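Local coordinates for protein CSOR (Streptomyces lividans, PDB 4ADZ) that probably represses copper-responsive genes by binding operator DNA and lets go of it when it senses copper(I), at residues R57-L68 with Q84-F95. Sequence-based numbering, arbitrary orientation. Where two conformers were deposited one is given.
With SO4 (sulfate ion), chain F; SO4 (sulfate ion), chain D; SO4 (sulfate ion), chain E.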
loop_
_atom_site.group_PDB
_atom_site.type_symbol
_atom_site.label_atom_id
_atom_site.label_comp_id
_atom_site.label_asym_id
_atom_site.label_seq_id
_atom_site.Cartn_x
_atom_site.Cartn_y
_atom_site.Cartn_z
ATOM N N ARG A 57 -15.790 -10.335 -11.524
ATOM C CA ARG A 57 -14.627 -9.470 -11.166
ATOM C C ARG A 57 -13.300 -10.140 -11.573
ATOM O O ARG A 57 -12.419 -9.487 -12.120
ATOM C CB ARG A 57 -14.642 -9.171 -9.652
ATOM C CG ARG A 57 -15.678 -8.153 -9.207
ATOM C CD ARG A 57 -15.662 -8.045 -7.697
ATOM N NE ARG A 57 -16.383 -6.923 -7.125
ATOM C CZ ARG A 57 -15.850 -5.755 -6.776
ATOM N NH1 ARG A 57 -14.570 -5.441 -6.976
ATOM N NH2 ARG A 57 -16.659 -4.866 -6.233
ATOM N N LEU A 58 -13.132 -11.439 -11.330
ATOM C CA LEU A 58 -11.874 -12.093 -11.654
ATOM C C LEU A 58 -11.666 -12.262 -13.185
ATOM O O LEU A 58 -10.549 -12.252 -13.671
ATOM C CB LEU A 58 -11.793 -13.451 -10.938
ATOM C CG LEU A 58 -11.599 -13.327 -9.429
ATOM C CD1 LEU A 58 -11.809 -14.696 -8.770
ATOM C CD2 LEU A 58 -10.240 -12.720 -9.015
ATOM N N ARG A 59 -12.745 -12.532 -13.894
ATOM C CA ARG A 59 -12.711 -12.516 -15.418
ATOM C C ARG A 59 -12.150 -11.211 -15.944
ATOM O O ARG A 59 -11.283 -11.214 -16.831
ATOM C CB ARG A 59 -14.110 -12.750 -16.010
ATOM C CG ARG A 59 -14.528 -14.201 -15.901
ATOM C CD ARG A 59 -15.959 -14.389 -16.418
ATOM N NE ARG A 59 -16.163 -13.873 -17.772
ATOM C CZ ARG A 59 -17.370 -13.723 -18.346
ATOM N NH1 ARG A 59 -18.500 -14.010 -17.675
ATOM N NH2 ARG A 59 -17.464 -13.264 -19.589
ATOM N N ARG A 60 -12.616 -10.088 -15.384
ATOM C CA ARG A 60 -12.114 -8.746 -15.720
ATOM C C ARG A 60 -10.658 -8.642 -15.455
ATOM O O ARG A 60 -9.892 -8.269 -16.321
ATOM C CB ARG A 60 -12.748 -7.652 -14.859
ATOM C CG ARG A 60 -12.690 -6.242 -15.475
ATOM N N ILE A 61 -10.264 -9.012 -14.233
ATOM C CA ILE A 61 -8.858 -8.978 -13.894
ATOM C C ILE A 61 -7.964 -9.831 -14.789
ATOM O O ILE A 61 -6.921 -9.374 -15.206
ATOM C CB ILE A 61 -8.613 -9.349 -12.389
ATOM C CG1 ILE A 61 -9.293 -8.283 -11.466
ATOM C CG2 ILE A 61 -7.098 -9.622 -12.136
ATOM C CD1 ILE A 61 -9.648 -8.785 -10.051
ATOM N N GLU A 62 -8.381 -11.053 -15.141
ATOM C CA GLU A 62 -7.560 -11.884 -15.991
ATOM C C GLU A 62 -7.425 -11.178 -17.367
ATOM O O GLU A 62 -6.374 -11.242 -17.965
ATOM C CB GLU A 62 -8.177 -13.284 -16.066
ATOM C CG GLU A 62 -7.444 -14.297 -16.916
ATOM C CD GLU A 62 -5.972 -14.384 -16.660
ATOM O OE1 GLU A 62 -5.502 -13.902 -15.610
ATOM O OE2 GLU A 62 -5.280 -14.953 -17.551
ATOM N N GLY A 63 -8.511 -10.551 -17.804
ATOM C CA GLY A 63 -8.540 -9.673 -18.992
ATOM C C GLY A 63 -7.443 -8.610 -18.975
ATOM O O GLY A 63 -6.702 -8.397 -19.956
ATOM N N GLN A 64 -7.306 -7.975 -17.828
ATOM C CA GLN A 64 -6.246 -6.961 -17.601
ATOM C C GLN A 64 -4.868 -7.549 -17.692
ATOM O O GLN A 64 -3.980 -6.957 -18.260
ATOM C CB GLN A 64 -6.495 -6.238 -16.267
ATOM C CG GLN A 64 -7.766 -5.384 -16.207
ATOM C CD GLN A 64 -7.931 -4.843 -14.789
ATOM O OE1 GLN A 64 -7.968 -5.606 -13.853
ATOM N NE2 GLN A 64 -7.928 -3.523 -14.626
ATOM N N ILE A 65 -4.653 -8.749 -17.136
ATOM C CA ILE A 65 -3.380 -9.353 -17.150
ATOM C C ILE A 65 -3.033 -9.789 -18.592
ATOM O O ILE A 65 -1.863 -9.688 -19.026
ATOM C CB ILE A 65 -3.236 -10.548 -16.200
ATOM C CG1 ILE A 65 -3.707 -10.220 -14.787
ATOM C CG2 ILE A 65 -1.809 -11.069 -16.207
ATOM C CD1 ILE A 65 -3.022 -9.021 -14.109
ATOM N N ARG A 66 -4.003 -10.313 -19.336
ATOM C CA ARG A 66 -3.771 -10.615 -20.733
ATOM C C ARG A 66 -3.359 -9.366 -21.491
ATOM O O ARG A 66 -2.475 -9.430 -22.352
ATOM C CB ARG A 66 -5.009 -11.270 -21.382
ATOM C CG ARG A 66 -5.195 -12.703 -20.861
ATOM C CD ARG A 66 -6.199 -13.511 -21.697
ATOM N NE ARG A 66 -7.446 -12.820 -21.775
ATOM C CZ ARG A 66 -8.495 -12.979 -20.957
ATOM N NH1 ARG A 66 -8.497 -13.864 -20.026
ATOM N NH2 ARG A 66 -9.541 -12.241 -21.120
ATOM N N GLY A 67 -4.036 -8.265 -21.203
ATOM C CA GLY A 67 -3.652 -6.936 -21.685
ATOM C C GLY A 67 -2.229 -6.532 -21.388
ATOM O O GLY A 67 -1.491 -6.060 -22.286
ATOM N N LEU A 68 -1.790 -6.748 -20.153
ATOM C CA LEU A 68 -0.405 -6.525 -19.811
ATOM C C LEU A 68 0.559 -7.357 -20.659
ATOM O O LEU A 68 1.634 -6.880 -21.073
ATOM C CB LEU A 68 -0.144 -6.841 -18.330
ATOM C CG LEU A 68 -0.711 -5.820 -17.357
ATOM C CD1 LEU A 68 -0.634 -6.410 -15.935
ATOM C CD2 LEU A 68 0.017 -4.482 -17.534
ATOM N N GLN A 84 -1.509 0.376 -16.200
ATOM C CA GLN A 84 -2.372 -0.800 -16.278
ATOM C C GLN A 84 -2.063 -1.771 -15.104
ATOM O O GLN A 84 -3.000 -2.397 -14.602
ATOM C CB GLN A 84 -2.124 -1.513 -17.593
ATOM C CG GLN A 84 -2.847 -2.821 -17.779
ATOM C CD GLN A 84 -4.296 -2.718 -18.144
ATOM O OE1 GLN A 84 -4.934 -1.606 -18.144
ATOM N NE2 GLN A 84 -4.856 -3.918 -18.535
ATOM N N VAL A 85 -0.802 -1.874 -14.688
ATOM C CA VAL A 85 -0.459 -2.703 -13.496
ATOM C C VAL A 85 -1.237 -2.146 -12.289
ATOM O O VAL A 85 -1.849 -2.907 -11.470
ATOM C CB VAL A 85 1.024 -2.836 -13.195
ATOM C CG1 VAL A 85 1.341 -3.523 -11.794
ATOM C CG2 VAL A 85 1.779 -3.553 -14.351
ATOM N N SER A 86 -1.237 -0.822 -12.119
ATOM C CA SER A 86 -1.844 -0.200 -10.963
ATOM C C SER A 86 -3.349 -0.401 -11.027
ATOM O O SER A 86 -3.996 -0.713 -10.008
ATOM C CB SER A 86 -1.446 1.313 -10.912
ATOM O OG SER A 86 -0.072 1.421 -10.566
ATOM N N ALA A 87 -3.939 -0.318 -12.213
ATOM C CA ALA A 87 -5.331 -0.602 -12.346
ATOM C C ALA A 87 -5.667 -2.049 -11.933
ATOM O O ALA A 87 -6.726 -2.259 -11.317
ATOM C CB ALA A 87 -5.860 -0.310 -13.744
ATOM N N SER A 88 -4.836 -2.989 -12.322
ATOM C CA SER A 88 -5.073 -4.417 -11.995
ATOM C C SER A 88 -4.899 -4.677 -10.504
ATOM O O SER A 88 -5.696 -5.374 -9.895
ATOM C CB SER A 88 -4.130 -5.291 -12.782
ATOM O OG SER A 88 -4.290 -5.012 -14.171
ATOM N N THR A 89 -3.927 -4.046 -9.885
ATOM C CA THR A 89 -3.717 -4.200 -8.420
ATOM C C THR A 89 -4.899 -3.600 -7.676
ATOM O O THR A 89 -5.426 -4.197 -6.711
ATOM C CB THR A 89 -2.347 -3.634 -7.933
ATOM O OG1 THR A 89 -2.236 -2.230 -8.226
ATOM C CG2 THR A 89 -1.188 -4.362 -8.588
ATOM N N LYS A 90 -5.355 -2.436 -8.126
ATOM C CA LYS A 90 -6.532 -1.808 -7.534
ATOM C C LYS A 90 -7.740 -2.700 -7.616
ATOM O O LYS A 90 -8.469 -2.819 -6.614
ATOM C CB LYS A 90 -6.766 -0.409 -8.149
ATOM C CG LYS A 90 -8.024 0.319 -7.720
ATOM C CD LYS A 90 -8.384 1.508 -8.637
ATOM C CE LYS A 90 -9.553 2.321 -8.095
ATOM N NZ LYS A 90 -9.229 2.883 -6.759
ATOM N N ALA A 91 -7.966 -3.358 -8.760
ATOM C CA ALA A 91 -9.106 -4.260 -8.929
ATOM C C ALA A 91 -9.025 -5.469 -7.992
ATOM O O ALA A 91 -10.018 -5.891 -7.407
ATOM C CB ALA A 91 -9.207 -4.762 -10.368
ATOM N N LEU A 92 -7.828 -5.973 -7.847
ATOM C CA LEU A 92 -7.601 -7.113 -6.891
ATOM C C LEU A 92 -7.898 -6.687 -5.461
ATOM O O LEU A 92 -8.456 -7.490 -4.690
ATOM C CB LEU A 92 -6.183 -7.672 -7.005
ATOM C CG LEU A 92 -5.969 -8.647 -8.159
ATOM C CD1 LEU A 92 -4.513 -8.713 -8.552
ATOM C CD2 LEU A 92 -6.559 -10.072 -7.920
ATOM N N GLN A 93 -7.487 -5.490 -5.104
ATOM C CA GLN A 93 -7.733 -4.954 -3.744
ATOM C C GLN A 93 -9.217 -4.773 -3.503
ATOM O O GLN A 93 -9.742 -5.148 -2.423
ATOM C CB GLN A 93 -6.980 -3.665 -3.508
ATOM C CG GLN A 93 -5.474 -3.842 -3.386
ATOM C CD GLN A 93 -4.761 -2.484 -3.189
ATOM O OE1 GLN A 93 -5.203 -1.439 -3.683
ATOM N NE2 GLN A 93 -3.752 -2.484 -2.345
ATOM N N SER A 94 -9.941 -4.298 -4.526
ATOM C CA SER A 94 -11.352 -4.068 -4.407
ATOM C C SER A 94 -12.049 -5.410 -4.233
ATOM O O SER A 94 -12.979 -5.491 -3.454
ATOM C CB SER A 94 -11.942 -3.352 -5.632
ATOM O OG SER A 94 -13.373 -3.329 -5.594
ATOM N N PHE A 95 -11.628 -6.411 -5.007
ATOM C CA PHE A 95 -12.120 -7.824 -4.895
ATOM C C PHE A 95 -11.879 -8.347 -3.450
ATOM O O PHE A 95 -12.806 -8.892 -2.792
ATOM C CB PHE A 95 -11.412 -8.716 -5.931
ATOM C CG PHE A 95 -11.674 -10.208 -5.767
ATOM C CD1 PHE A 95 -12.857 -10.789 -6.201
ATOM C CD2 PHE A 95 -10.729 -11.021 -5.208
ATOM C CE1 PHE A 95 -13.082 -12.162 -6.034
ATOM C CE2 PHE A 95 -10.933 -12.399 -5.066
ATOM C CZ PHE A 95 -12.112 -12.958 -5.468
HETATM S S SO4 F . -6.727 -16.983 -20.191
HETATM O O1 SO4 F . -6.967 -15.621 -19.722
HETATM O O2 SO4 F . -5.265 -17.110 -20.449
HETATM O O3 SO4 F . -7.475 -17.329 -21.420
HETATM O O4 SO4 F . -7.158 -17.933 -19.126
HETATM S S SO4 D . -8.701 -10.885 -24.785
HETATM O O1 SO4 D . -7.703 -10.762 -23.676
HETATM O O2 SO4 D . -7.934 -11.688 -25.769
HETATM O O3 SO4 D . -9.055 -9.561 -25.371
HETATM O O4 SO4 D . -9.923 -11.444 -24.257
HETATM S S SO4 E . -13.692 -13.518 -20.989
HETATM O O1 SO4 E . -13.651 -13.597 -19.495
HETATM O O2 SO4 E . -12.680 -12.618 -21.558
HETATM O O3 SO4 E . -14.974 -12.936 -21.469
HETATM O O4 SO4 E . -13.531 -14.915 -21.498
HETATM O O HOH W 1 -12.490 -6.293 -8.611
HETATM O O HOH W 2 -7.793 -1.758 -16.880
#
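Gln-84 CG, anti to the backbone N, lies against Leu-68 CD2, 3.3 Å away; the bend at chi2 (78°) then turns the amide so that NE2 donates to Gln-64 O at 3.2 Å. That carbonyl oxygen, which also takes the helix bond from Leu-68 N, receives the amide well off the C=O direction (C=O...N 108°). Gln-84 OE1 is linked through a water to Gln-64 NE2, the two amide planes standing nearly perpendicular. Val-85 CG2 packs against both Leu-68 methyls, the two side chains crossing at about a right angle. Gln-64 is a knob in the hole formed by Gln-84, Ala-87, Ser-88 and Ala-91; its CB sits 3.3 Å from Ser-88 OG, a hydroxyl turned back onto Gln-84 O of its own helix. One turn on, Ala-91 CB meets Ile-61 CG1 at 3.7 Å, and Ile-61 CD1 reaches on to Leu-92 CD2. Ser-94 OG accepts from Arg-57 NH1 (2.8 Å); the same nitrogen reaches Ala-91 O through a water, and NE forms a salt bridge to Glu-53. With an alanine here, Ser-94 OG and that water would probably lose this donor, and Glu-53 this salt-bridge partner. Phe-95, its CG anti to the backbone N, presents one ring face to Leu-58, whose CD2 lies 3.9 Å from the centroid, almost on the ring normal. The axes of the two segments run antiparallel at 162°, 9.8 Å apart; Ile-65 and Thr-89 pack on a second subunit, and helices 48-73 and 78-114 thus form the antiparallel helical hairpin of the all-helical CsoR fold.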